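Local coordinates for L-glyceraldehyde 3-phosphate reductase (Clostridium beijerinckii, PDB 6HG6), which binds NADPH and probably uses it to reduce aldehydes, including furfural, as a TIM-barrel aldo-keto reductase, at residues E47-A52 / A299-I305; I94-Y100 / D133-R139; N273-T277 / I311-F317. All coordinates share one frame; numbering follows the deposited sequence.

Interaction 1 of 3, residues E47-A52 / A299-I305; sequences ELCFTA and ASKPSQI. With NDP (NADPH dihydro-nicotinamide-adenine-dinucleotide phosphate), chain B.
Leu48 drives its two methyl branches into the bend that leads into helix 302-308, each filling a different part of it, as a branched leucine can. Leu48 CD2 lies against the Lys301-Pro302 bond, 3.4 Å from Lys301 C. Leu48 CD1 rests 3.4 Å from Ala299 O. One turn further on, Ile305 adds its long branch: with CG1 beside its backbone N (chi1 -62°) and the chain extended beyond it, Ile305 CD1 reaches Leu48 O at 3.3 Å. Its CG2 lies on Ala52 CA, where alanine's small side chain leaves the isoleucine branches room against the helix backbone. Thr51 crosses Pro302 at about a right angle, its OG1 3.7 Å from Pro302 CB. Thr51 OG1 also bonds Glu47 O at 2.6 Å, from the face of the carbonyl plane opposite to Thr51 N, while CG2 meets Ile305. Beyond this apolar seam, Ser300 OG and Gln304 NE2 converge on O1X of the NADPH 2'-phosphate, and Gln304 OE1 accepts from Ser300 N at 3.0 Å, which steadies the amide. Helix 42-54 thus packs against the cofactor-binding turn after strand 294-297, with Phe30 of strand 28-31 touching Ala299 and Ile305 and Phe60 of strand 59-61 against Ala52.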
# COMPACT_ATOMS: atom_id res chain seq x y z
N GLU A 47 -13.41 -7.07 -12.19
CA GLU A 47 -13.50 -5.78 -12.90
C GLU A 47 -12.62 -4.75 -12.21
O GLU A 47 -12.01 -3.92 -12.92
CB GLU A 47 -14.95 -5.30 -13.03
CG GLU A 47 -15.69 -6.15 -14.02
CD GLU A 47 -15.08 -6.18 -15.42
OE1 GLU A 47 -14.69 -5.09 -15.91
OE2 GLU A 47 -14.98 -7.30 -16.01
N LEU A 48 -12.50 -4.80 -10.89
CA LEU A 48 -11.65 -3.81 -10.18
C LEU A 48 -10.19 -4.06 -10.57
O LEU A 48 -9.48 -3.09 -10.88
CB LEU A 48 -11.82 -3.90 -8.66
CG LEU A 48 -13.12 -3.34 -8.10
CD1 LEU A 48 -13.20 -3.61 -6.60
CD2 LEU A 48 -13.20 -1.87 -8.39
N CYS A 49 -9.77 -5.31 -10.57
CA CYS A 49 -8.37 -5.68 -10.92
C CYS A 49 -8.08 -5.31 -12.38
O CYS A 49 -7.03 -4.74 -12.62
CB CYS A 49 -8.11 -7.15 -10.67
SG CYS A 49 -8.06 -7.50 -8.89
N PHE A 50 -8.97 -5.67 -13.29
CA PHE A 50 -8.83 -5.41 -14.72
C PHE A 50 -8.76 -3.89 -14.92
O PHE A 50 -7.92 -3.42 -15.72
CB PHE A 50 -10.00 -5.99 -15.51
CG PHE A 50 -10.13 -7.49 -15.43
CD1 PHE A 50 -9.05 -8.30 -15.11
CD2 PHE A 50 -11.31 -8.09 -15.85
CE1 PHE A 50 -9.19 -9.69 -15.04
CE2 PHE A 50 -11.44 -9.47 -15.83
CZ PHE A 50 -10.37 -10.26 -15.46
N THR A 51 -9.64 -3.13 -14.26
CA THR A 51 -9.63 -1.66 -14.38
C THR A 51 -8.28 -1.12 -13.90
O THR A 51 -7.69 -0.31 -14.60
CB THR A 51 -10.79 -1.01 -13.62
OG1 THR A 51 -11.98 -1.59 -14.16
CG2 THR A 51 -10.78 0.48 -13.77
N ALA A 52 -7.77 -1.62 -12.78
CA ALA A 52 -6.50 -1.16 -12.19
C ALA A 52 -5.38 -1.38 -13.22
O ALA A 52 -4.67 -0.42 -13.58
CB ALA A 52 -6.22 -1.91 -10.93
N ALA A 299 -10.86 0.47 -3.65
CA ALA A 299 -12.05 0.83 -4.42
C ALA A 299 -13.12 -0.24 -4.25
O ALA A 299 -12.76 -1.39 -4.05
CB ALA A 299 -11.69 0.97 -5.86
N SER A 300 -14.39 0.17 -4.30
CA SER A 300 -15.57 -0.74 -4.35
C SER A 300 -16.08 -0.78 -5.79
O SER A 300 -16.82 -1.71 -6.15
CB SER A 300 -16.67 -0.32 -3.37
OG SER A 300 -17.02 1.04 -3.55
N LYS A 301 -15.74 0.22 -6.60
CA LYS A 301 -16.27 0.29 -7.98
C LYS A 301 -15.19 0.86 -8.90
O LYS A 301 -14.34 1.64 -8.47
CB LYS A 301 -17.62 1.02 -7.98
CG LYS A 301 -17.58 2.48 -7.56
CD LYS A 301 -18.99 3.06 -7.39
CE LYS A 301 -18.99 4.55 -7.15
NZ LYS A 301 -20.32 5.02 -6.67
N PRO A 302 -15.17 0.41 -10.17
CA PRO A 302 -14.16 0.82 -11.16
C PRO A 302 -14.03 2.34 -11.34
O PRO A 302 -12.92 2.83 -11.46
CB PRO A 302 -14.67 0.22 -12.47
CG PRO A 302 -15.44 -1.02 -12.00
CD PRO A 302 -16.16 -0.52 -10.75
N SER A 303 -15.13 3.08 -11.24
CA SER A 303 -15.12 4.55 -11.45
C SER A 303 -14.15 5.19 -10.45
O SER A 303 -13.57 6.23 -10.79
CB SER A 303 -16.50 5.16 -11.35
OG SER A 303 -17.08 4.86 -10.09
N GLN A 304 -13.97 4.62 -9.25
CA GLN A 304 -13.06 5.22 -8.24
C GLN A 304 -11.62 5.08 -8.70
O GLN A 304 -10.85 6.02 -8.50
CB GLN A 304 -13.25 4.62 -6.86
CG GLN A 304 -14.62 4.98 -6.31
CD GLN A 304 -14.97 4.17 -5.09
OE1 GLN A 304 -14.43 3.08 -4.89
NE2 GLN A 304 -15.93 4.66 -4.32
N ILE A 305 -11.27 3.96 -9.33
CA ILE A 305 -9.90 3.79 -9.87
C ILE A 305 -9.69 4.86 -10.96
O ILE A 305 -8.67 5.55 -10.94
CB ILE A 305 -9.73 2.36 -10.38
CG1 ILE A 305 -9.90 1.39 -9.22
CG2 ILE A 305 -8.37 2.19 -11.06
CD1 ILE A 305 -9.78 -0.07 -9.58
PA NDP B . -8.04 4.69 0.89
O1A NDP B . -7.70 5.60 2.02
O2A NDP B . -7.65 4.92 -0.54
O5B NDP B . -9.61 4.34 0.94
C5B NDP B . -10.18 3.48 -0.08
C4B NDP B . -11.68 3.62 -0.06
O4B NDP B . -12.01 5.02 -0.24
C3B NDP B . -12.46 2.88 -1.17
O3B NDP B . -12.80 1.54 -0.82
C2B NDP B . -13.70 3.76 -1.29
O2B NDP B . -14.56 3.42 -0.21
C1B NDP B . -13.12 5.16 -1.09
N9A NDP B . -12.66 5.83 -2.30
C8A NDP B . -11.59 5.48 -3.10
N7A NDP B . -11.38 6.31 -4.08
C5A NDP B . -12.37 7.28 -3.93
C6A NDP B . -12.68 8.44 -4.67
N6A NDP B . -12.00 8.83 -5.74
N1A NDP B . -13.72 9.19 -4.24
C2A NDP B . -14.40 8.79 -3.15
N3A NDP B . -14.19 7.72 -2.38
C4A NDP B . -13.15 7.00 -2.83
O3 NDP B . -7.37 3.26 1.21
PN NDP B . -7.66 2.08 2.25
O1N NDP B . -8.72 1.21 1.66
O2N NDP B . -7.81 2.60 3.64
O5D NDP B . -6.25 1.30 2.17
C5D NDP B . -5.69 1.05 0.85
C4D NDP B . -4.78 -0.16 0.92
O4D NDP B . -3.71 0.11 1.84
C3D NDP B . -5.39 -1.45 1.47
O3D NDP B . -6.19 -2.08 0.48
C2D NDP B . -4.11 -2.21 1.83
O2D NDP B . -3.54 -2.78 0.69
C1D NDP B . -3.22 -1.11 2.39
N1N NDP B . -3.27 -1.02 3.87
C2N NDP B . -2.18 -1.39 4.61
C3N NDP B . -2.24 -1.60 5.96
C7N NDP B . -1.00 -2.01 6.70
O7N NDP B . 0.05 -2.27 6.08
N7N NDP B . -1.09 -2.11 8.03
C4N NDP B . -3.58 -1.40 6.63
C5N NDP B . -4.63 -0.81 5.78
C6N NDP B . -4.42 -0.58 4.50
P2B NDP B . -16.15 3.56 -0.46
O1X NDP B . -16.54 3.38 -1.92
O2X NDP B . -16.76 2.49 0.43
O3X NDP B . -16.43 4.97 0.04

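Interaction 2 of 3, residues I94-Y100 / D133-R139; sequences ISTKAGY and DIFYHHR. With NDP (NADPH dihydro-nicotinamide-adenine-dinucleotide phosphate), chain B.
The His138 imidazole is sandwiched between two residues of the neighbouring strand end: Tyr100 turns its ring edge, led by CD2, toward one face in a T-shaped pair (planes at 89°), and Lys97 CD lies on the opposite face, 3.7 Å from the ring centroid. At the rim, His138 NE2 lies 3.4 Å from N7N of the NADPH carboxamide; His138 ND1 and a water are hydrogen-bonded, and that water accepts from Tyr100 N. Tyr100 offers one of its own faces to Arg139, whose CG sits over the ring centre; the guanidinium follows at 21° to the ring, Arg139 NE bonding Gly99 O at 2.9 Å and NH2 pairing with Asp109. The Tyr136 ring is covered by Lys97 CE on one face and Ile134 CG2 on the other. Lysine suits this site: its methylenes pack on rings, while the bend at chi4 (75°) turns NZ to Asp61 and Tyr66. Asp61, Tyr66, Lys97 and His138 match the Asp-Tyr-Lys-His set of aldo-keto reductase active sites, so the site is probably catalytic. Gly99, with its positive phi, has a backbone shape that a side chain would obstruct. Parallel ladder bonds, such as Tyr136 N to Thr96 O at 3.0 Å, join the strands. Strands 93-98 and 132-137 are adjacent barrel staves in a beta-alpha-beta unit: helix 113-127 covers Thr96, Ala98 and Phe135 outside, whereas strand 189-195 meets Lys97 and Tyr136 within.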
# COMPACT_ATOMS: atom_id res chain seq x y z
N ILE A 94 3.16 -8.33 -6.80
CA ILE A 94 2.21 -8.85 -5.82
C ILE A 94 2.91 -8.91 -4.48
O ILE A 94 4.02 -9.46 -4.38
CB ILE A 94 1.69 -10.22 -6.27
CG1 ILE A 94 1.07 -10.14 -7.67
CG2 ILE A 94 0.74 -10.74 -5.21
CD1 ILE A 94 0.86 -11.48 -8.32
N SER A 95 2.29 -8.35 -3.47
CA SER A 95 2.86 -8.42 -2.11
C SER A 95 1.96 -9.28 -1.22
O SER A 95 0.74 -9.41 -1.46
CB SER A 95 2.99 -7.07 -1.50
OG SER A 95 1.69 -6.48 -1.39
N THR A 96 2.55 -9.77 -0.14
CA THR A 96 1.73 -10.21 1.01
C THR A 96 2.55 -9.92 2.27
O THR A 96 3.67 -9.37 2.17
CB THR A 96 1.24 -11.66 0.90
OG1 THR A 96 0.21 -11.75 1.89
CG2 THR A 96 2.35 -12.66 1.12
N LYS A 97 1.97 -10.20 3.42
CA LYS A 97 2.51 -9.81 4.72
C LYS A 97 2.09 -10.83 5.76
O LYS A 97 1.09 -11.52 5.57
CB LYS A 97 1.97 -8.43 5.14
CG LYS A 97 1.78 -7.43 4.01
CD LYS A 97 1.47 -6.02 4.54
CE LYS A 97 1.22 -5.00 3.47
NZ LYS A 97 -0.11 -5.21 2.86
N ALA A 98 2.85 -10.84 6.84
CA ALA A 98 2.55 -11.58 8.07
C ALA A 98 3.02 -10.71 9.23
O ALA A 98 4.11 -10.06 9.14
CB ALA A 98 3.27 -12.91 8.05
N GLY A 99 2.22 -10.64 10.29
CA GLY A 99 2.61 -9.89 11.49
C GLY A 99 1.45 -9.46 12.35
O GLY A 99 1.66 -9.18 13.56
N TYR A 100 0.24 -9.40 11.78
CA TYR A 100 -1.02 -9.20 12.51
C TYR A 100 -1.68 -10.57 12.71
O TYR A 100 -1.11 -11.60 12.29
CB TYR A 100 -1.97 -8.20 11.82
CG TYR A 100 -1.63 -6.75 12.09
CD1 TYR A 100 -1.92 -6.17 13.31
CD2 TYR A 100 -1.01 -5.96 11.13
CE1 TYR A 100 -1.67 -4.82 13.56
CE2 TYR A 100 -0.72 -4.62 11.37
CZ TYR A 100 -1.02 -4.07 12.60
OH TYR A 100 -0.74 -2.75 12.84
N ASP A 133 6.34 -10.82 -4.99
CA ASP A 133 7.40 -9.84 -5.35
C ASP A 133 7.95 -9.22 -4.08
O ASP A 133 9.17 -9.01 -4.03
CB ASP A 133 6.86 -8.82 -6.34
CG ASP A 133 6.43 -9.53 -7.60
OD1 ASP A 133 7.29 -9.83 -8.44
OD2 ASP A 133 5.22 -9.85 -7.70
N ILE A 134 7.05 -8.87 -3.15
CA ILE A 134 7.42 -8.22 -1.88
C ILE A 134 6.77 -9.01 -0.77
O ILE A 134 5.54 -9.16 -0.77
CB ILE A 134 7.05 -6.72 -1.84
CG1 ILE A 134 7.57 -5.97 -3.07
CG2 ILE A 134 7.57 -6.15 -0.54
CD1 ILE A 134 6.92 -4.59 -3.25
N PHE A 135 7.57 -9.36 0.21
CA PHE A 135 7.03 -9.99 1.43
C PHE A 135 7.36 -9.10 2.62
O PHE A 135 8.51 -8.81 2.87
CB PHE A 135 7.58 -11.40 1.59
CG PHE A 135 7.05 -12.12 2.81
CD1 PHE A 135 5.71 -12.20 3.05
CD2 PHE A 135 7.91 -12.77 3.67
CE1 PHE A 135 5.22 -12.90 4.14
CE2 PHE A 135 7.42 -13.51 4.73
CZ PHE A 135 6.08 -13.55 4.99
N TYR A 136 6.32 -8.71 3.36
CA TYR A 136 6.47 -7.75 4.46
C TYR A 136 6.29 -8.36 5.84
O TYR A 136 5.41 -9.21 6.00
CB TYR A 136 5.33 -6.75 4.42
CG TYR A 136 5.36 -5.72 3.33
CD1 TYR A 136 4.70 -5.92 2.13
CD2 TYR A 136 5.91 -4.48 3.58
CE1 TYR A 136 4.61 -4.92 1.18
CE2 TYR A 136 5.87 -3.48 2.63
CZ TYR A 136 5.19 -3.70 1.44
OH TYR A 136 5.14 -2.70 0.51
N HIS A 137 7.10 -7.89 6.78
CA HIS A 137 6.76 -7.98 8.21
C HIS A 137 5.70 -6.87 8.41
O HIS A 137 5.97 -5.71 8.13
CB HIS A 137 7.97 -7.88 9.12
CG HIS A 137 7.62 -8.18 10.55
ND1 HIS A 137 8.26 -7.59 11.62
CD2 HIS A 137 6.67 -9.00 11.06
CE1 HIS A 137 7.77 -8.05 12.75
NE2 HIS A 137 6.76 -8.92 12.45
N HIS A 138 4.49 -7.26 8.79
CA HIS A 138 3.30 -6.40 8.74
C HIS A 138 3.30 -5.30 9.82
O HIS A 138 2.63 -4.28 9.62
CB HIS A 138 2.06 -7.29 8.82
CG HIS A 138 0.82 -6.70 8.25
ND1 HIS A 138 -0.29 -7.47 8.03
CD2 HIS A 138 0.50 -5.44 7.88
CE1 HIS A 138 -1.25 -6.71 7.55
NE2 HIS A 138 -0.80 -5.46 7.47
N ARG A 139 3.96 -5.52 10.95
CA ARG A 139 4.04 -4.51 12.02
C ARG A 139 5.22 -4.87 12.93
O ARG A 139 5.69 -6.04 12.91
CB ARG A 139 2.76 -4.46 12.86
CG ARG A 139 2.35 -5.81 13.45
CD ARG A 139 1.67 -5.71 14.78
NE ARG A 139 0.95 -6.94 15.18
CZ ARG A 139 0.04 -6.98 16.13
NH1 ARG A 139 -0.26 -5.90 16.83
NH2 ARG A 139 -0.57 -8.12 16.41
PA NDP B . -8.04 4.69 0.89
O1A NDP B . -7.70 5.60 2.02
O2A NDP B . -7.65 4.92 -0.54
O5B NDP B . -9.61 4.34 0.94
C5B NDP B . -10.18 3.48 -0.08
C4B NDP B . -11.68 3.62 -0.06
O4B NDP B . -12.01 5.02 -0.24
C3B NDP B . -12.46 2.88 -1.17
O3B NDP B . -12.80 1.54 -0.82
C2B NDP B . -13.70 3.76 -1.29
O2B NDP B . -14.56 3.42 -0.21
C1B NDP B . -13.12 5.16 -1.09
N9A NDP B . -12.66 5.83 -2.30
C8A NDP B . -11.59 5.48 -3.10
N7A NDP B . -11.38 6.31 -4.08
C5A NDP B . -12.37 7.28 -3.93
C6A NDP B . -12.68 8.44 -4.67
N6A NDP B . -12.00 8.83 -5.74
N1A NDP B . -13.72 9.19 -4.24
C2A NDP B . -14.40 8.79 -3.15
N3A NDP B . -14.19 7.72 -2.38
C4A NDP B . -13.15 7.00 -2.83
O3 NDP B . -7.37 3.26 1.21
PN NDP B . -7.66 2.08 2.25
O1N NDP B . -8.72 1.21 1.66
O2N NDP B . -7.81 2.60 3.64
O5D NDP B . -6.25 1.30 2.17
C5D NDP B . -5.69 1.05 0.85
C4D NDP B . -4.78 -0.16 0.92
O4D NDP B . -3.71 0.11 1.84
C3D NDP B . -5.39 -1.45 1.47
O3D NDP B . -6.19 -2.08 0.48
C2D NDP B . -4.11 -2.21 1.83
O2D NDP B . -3.54 -2.78 0.69
C1D NDP B . -3.22 -1.11 2.39
N1N NDP B . -3.27 -1.02 3.87
C2N NDP B . -2.18 -1.39 4.61
C3N NDP B . -2.24 -1.60 5.96
C7N NDP B . -1.00 -2.01 6.70
O7N NDP B . 0.05 -2.27 6.08
N7N NDP B . -1.09 -2.11 8.03
C4N NDP B . -3.58 -1.40 6.63
C5N NDP B . -4.63 -0.81 5.78
C6N NDP B . -4.42 -0.58 4.50
P2B NDP B . -16.15 3.56 -0.46
O1X NDP B . -16.54 3.38 -1.92
O2X NDP B . -16.76 2.49 0.43
O3X NDP B . -16.43 4.97 0.04
O HOH W 1 4.53 -8.59 14.14
O HOH W 2 -0.55 -10.04 9.07

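Interaction 3 of 3, residues N273-T277 / I311-F317; sequences NRGQT and IVHKIGF
Arg274 lays its guanidinium flat on the ring of Phe317, joining two loops on the rim of the TIM barrel in a stacked cation-pi pair. The planes are only 2° apart and Arg274 CZ stands 3.7 Å from the centroid of the Phe317 ring, so the cation sits over the aromatic face while its N-H groups remain available in their own plane. They are well used. Arg274 NH1 gives a hydrogen bond to Gly316 O at 2.9 Å, and it also forms a salt bridge with Glu321 of helix 319-329. On the other edge, NE and NH2 grip a single atom side-on, with Arg274 NE 2.8 Å from Gln276 OE1. The bend at chi3 (58°) turns the plane so that face and edge can work together. Arginine suits this tight part because one flat cation can stack and bond at once; glutamine supplies an acceptor to it and an NE2 donor to Ser284. Phe317 is further packed against Leu322 and Ile325.

The solvent side is looser. Lys314 is exposed and runs past Gln276 in the opposite direction, its CD 3.9 Å from Gln276 CG, its chain extended beyond CG and long enough to carry NZ across to the other loop. Gly275 forms the Schellman motif that ends helix 258-273, its positive phi being easy for a residue without a side chain. The turn presents two carbonyls to the ammonium group: Lys314 NZ bonds Arg274 O in its carbonyl plane at 3.2 Å and, weakly, Gly275 O at 3.4 Å.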
# COMPACT_ATOMS: atom_id res chain seq x y z
N ASN A 273 -10.10 24.59 -6.16
CA ASN A 273 -9.29 25.67 -6.79
C ASN A 273 -8.21 25.05 -7.68
O ASN A 273 -7.77 25.72 -8.62
CB ASN A 273 -8.67 26.62 -5.76
CG ASN A 273 -9.67 27.53 -5.09
OD1 ASN A 273 -10.69 27.90 -5.68
ND2 ASN A 273 -9.36 27.96 -3.88
N ARG A 274 -7.82 23.81 -7.38
CA ARG A 274 -6.83 23.00 -8.14
C ARG A 274 -7.51 22.19 -9.26
O ARG A 274 -6.80 21.50 -9.96
CB ARG A 274 -6.13 21.99 -7.23
CG ARG A 274 -5.19 22.61 -6.22
CD ARG A 274 -4.73 21.62 -5.20
NE ARG A 274 -4.05 20.47 -5.76
CZ ARG A 274 -2.78 20.42 -6.10
NH1 ARG A 274 -2.02 21.49 -6.01
NH2 ARG A 274 -2.29 19.31 -6.59
N GLY A 275 -8.84 22.22 -9.39
CA GLY A 275 -9.56 21.41 -10.39
C GLY A 275 -9.61 19.95 -9.97
O GLY A 275 -9.70 19.10 -10.85
N GLN A 276 -9.52 19.66 -8.67
CA GLN A 276 -9.54 18.29 -8.13
C GLN A 276 -10.69 18.10 -7.13
O GLN A 276 -11.10 19.09 -6.48
CB GLN A 276 -8.24 18.02 -7.36
CG GLN A 276 -6.97 18.00 -8.21
CD GLN A 276 -5.80 17.44 -7.43
OE1 GLN A 276 -5.33 18.05 -6.47
NE2 GLN A 276 -5.30 16.28 -7.84
N THR A 277 -11.14 16.86 -6.96
CA THR A 277 -11.98 16.47 -5.81
C THR A 277 -11.06 16.46 -4.58
O THR A 277 -9.81 16.37 -4.76
CB THR A 277 -12.60 15.08 -6.01
OG1 THR A 277 -11.51 14.17 -6.17
CG2 THR A 277 -13.57 15.01 -7.17
N ILE A 311 -4.58 11.75 -10.58
CA ILE A 311 -3.93 12.53 -9.48
C ILE A 311 -2.41 12.51 -9.63
O ILE A 311 -1.79 13.54 -9.26
CB ILE A 311 -4.38 12.00 -8.12
CG1 ILE A 311 -3.78 10.62 -7.81
CG2 ILE A 311 -5.89 11.98 -8.02
CD1 ILE A 311 -2.39 10.68 -7.19
N VAL A 312 -1.85 11.41 -10.16
CA VAL A 312 -0.37 11.26 -10.38
C VAL A 312 0.13 12.41 -11.28
O VAL A 312 1.37 12.57 -11.35
CB VAL A 312 0.03 9.89 -10.98
CG1 VAL A 312 -0.61 8.75 -10.22
CG2 VAL A 312 -0.29 9.75 -12.47
N HIS A 313 -0.76 13.17 -11.93
CA HIS A 313 -0.36 14.29 -12.83
C HIS A 313 -0.54 15.67 -12.18
O HIS A 313 -0.32 16.65 -12.88
CB HIS A 313 -1.12 14.18 -14.16
CG HIS A 313 -0.72 12.95 -14.88
ND1 HIS A 313 -1.47 11.79 -14.84
CD2 HIS A 313 0.42 12.65 -15.55
CE1 HIS A 313 -0.84 10.84 -15.51
NE2 HIS A 313 0.32 11.35 -15.96
N LYS A 314 -0.87 15.73 -10.89
CA LYS A 314 -1.05 17.00 -10.13
C LYS A 314 -0.47 16.84 -8.72
O LYS A 314 -1.17 17.18 -7.73
CB LYS A 314 -2.53 17.39 -10.06
CG LYS A 314 -3.21 17.70 -11.38
CD LYS A 314 -4.53 18.37 -11.18
CE LYS A 314 -5.37 18.40 -12.44
NZ LYS A 314 -6.61 19.18 -12.22
N ILE A 315 0.77 16.37 -8.60
CA ILE A 315 1.39 16.11 -7.27
C ILE A 315 2.15 17.37 -6.81
O ILE A 315 2.68 17.36 -5.69
CB ILE A 315 2.26 14.85 -7.30
CG1 ILE A 315 3.45 14.97 -8.27
CG2 ILE A 315 1.37 13.65 -7.63
CD1 ILE A 315 4.42 13.81 -8.18
N GLY A 316 2.16 18.40 -7.65
CA GLY A 316 2.77 19.71 -7.31
C GLY A 316 1.82 20.62 -6.55
O GLY A 316 0.67 20.79 -6.97
N PHE A 317 2.34 21.30 -5.54
CA PHE A 317 1.58 22.21 -4.66
C PHE A 317 2.39 23.49 -4.49
O PHE A 317 3.61 23.37 -4.34
CB PHE A 317 1.38 21.56 -3.30
CG PHE A 317 0.34 20.48 -3.28
CD1 PHE A 317 0.63 19.21 -3.73
CD2 PHE A 317 -0.95 20.74 -2.86
CE1 PHE A 317 -0.34 18.21 -3.70
CE2 PHE A 317 -1.91 19.73 -2.81
CZ PHE A 317 -1.61 18.48 -3.26

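Overall arrangement
All three contacts belong to one TIM barrel. Interaction 1 joins residues 247 apart, fastening helix 42-54 to the segment after the last barrel strand, and interaction 2 is nested within that span, in the third and fourth strands. Interaction 3 interleaves with interaction 1: 273-277 precedes 299-305, and 311-317 follows it. The centres of interactions 1 and 2 are about 23 Å apart, yet both touch NADPH, one at its 2'-phosphate and the other beside its nicotinamide carboxamide. Interaction 3 is about 21 Å from interaction 1 and about 31 Å from interaction 2, centre to centre, and joins a loop before the cofactor-binding helix 302-308 to one after it.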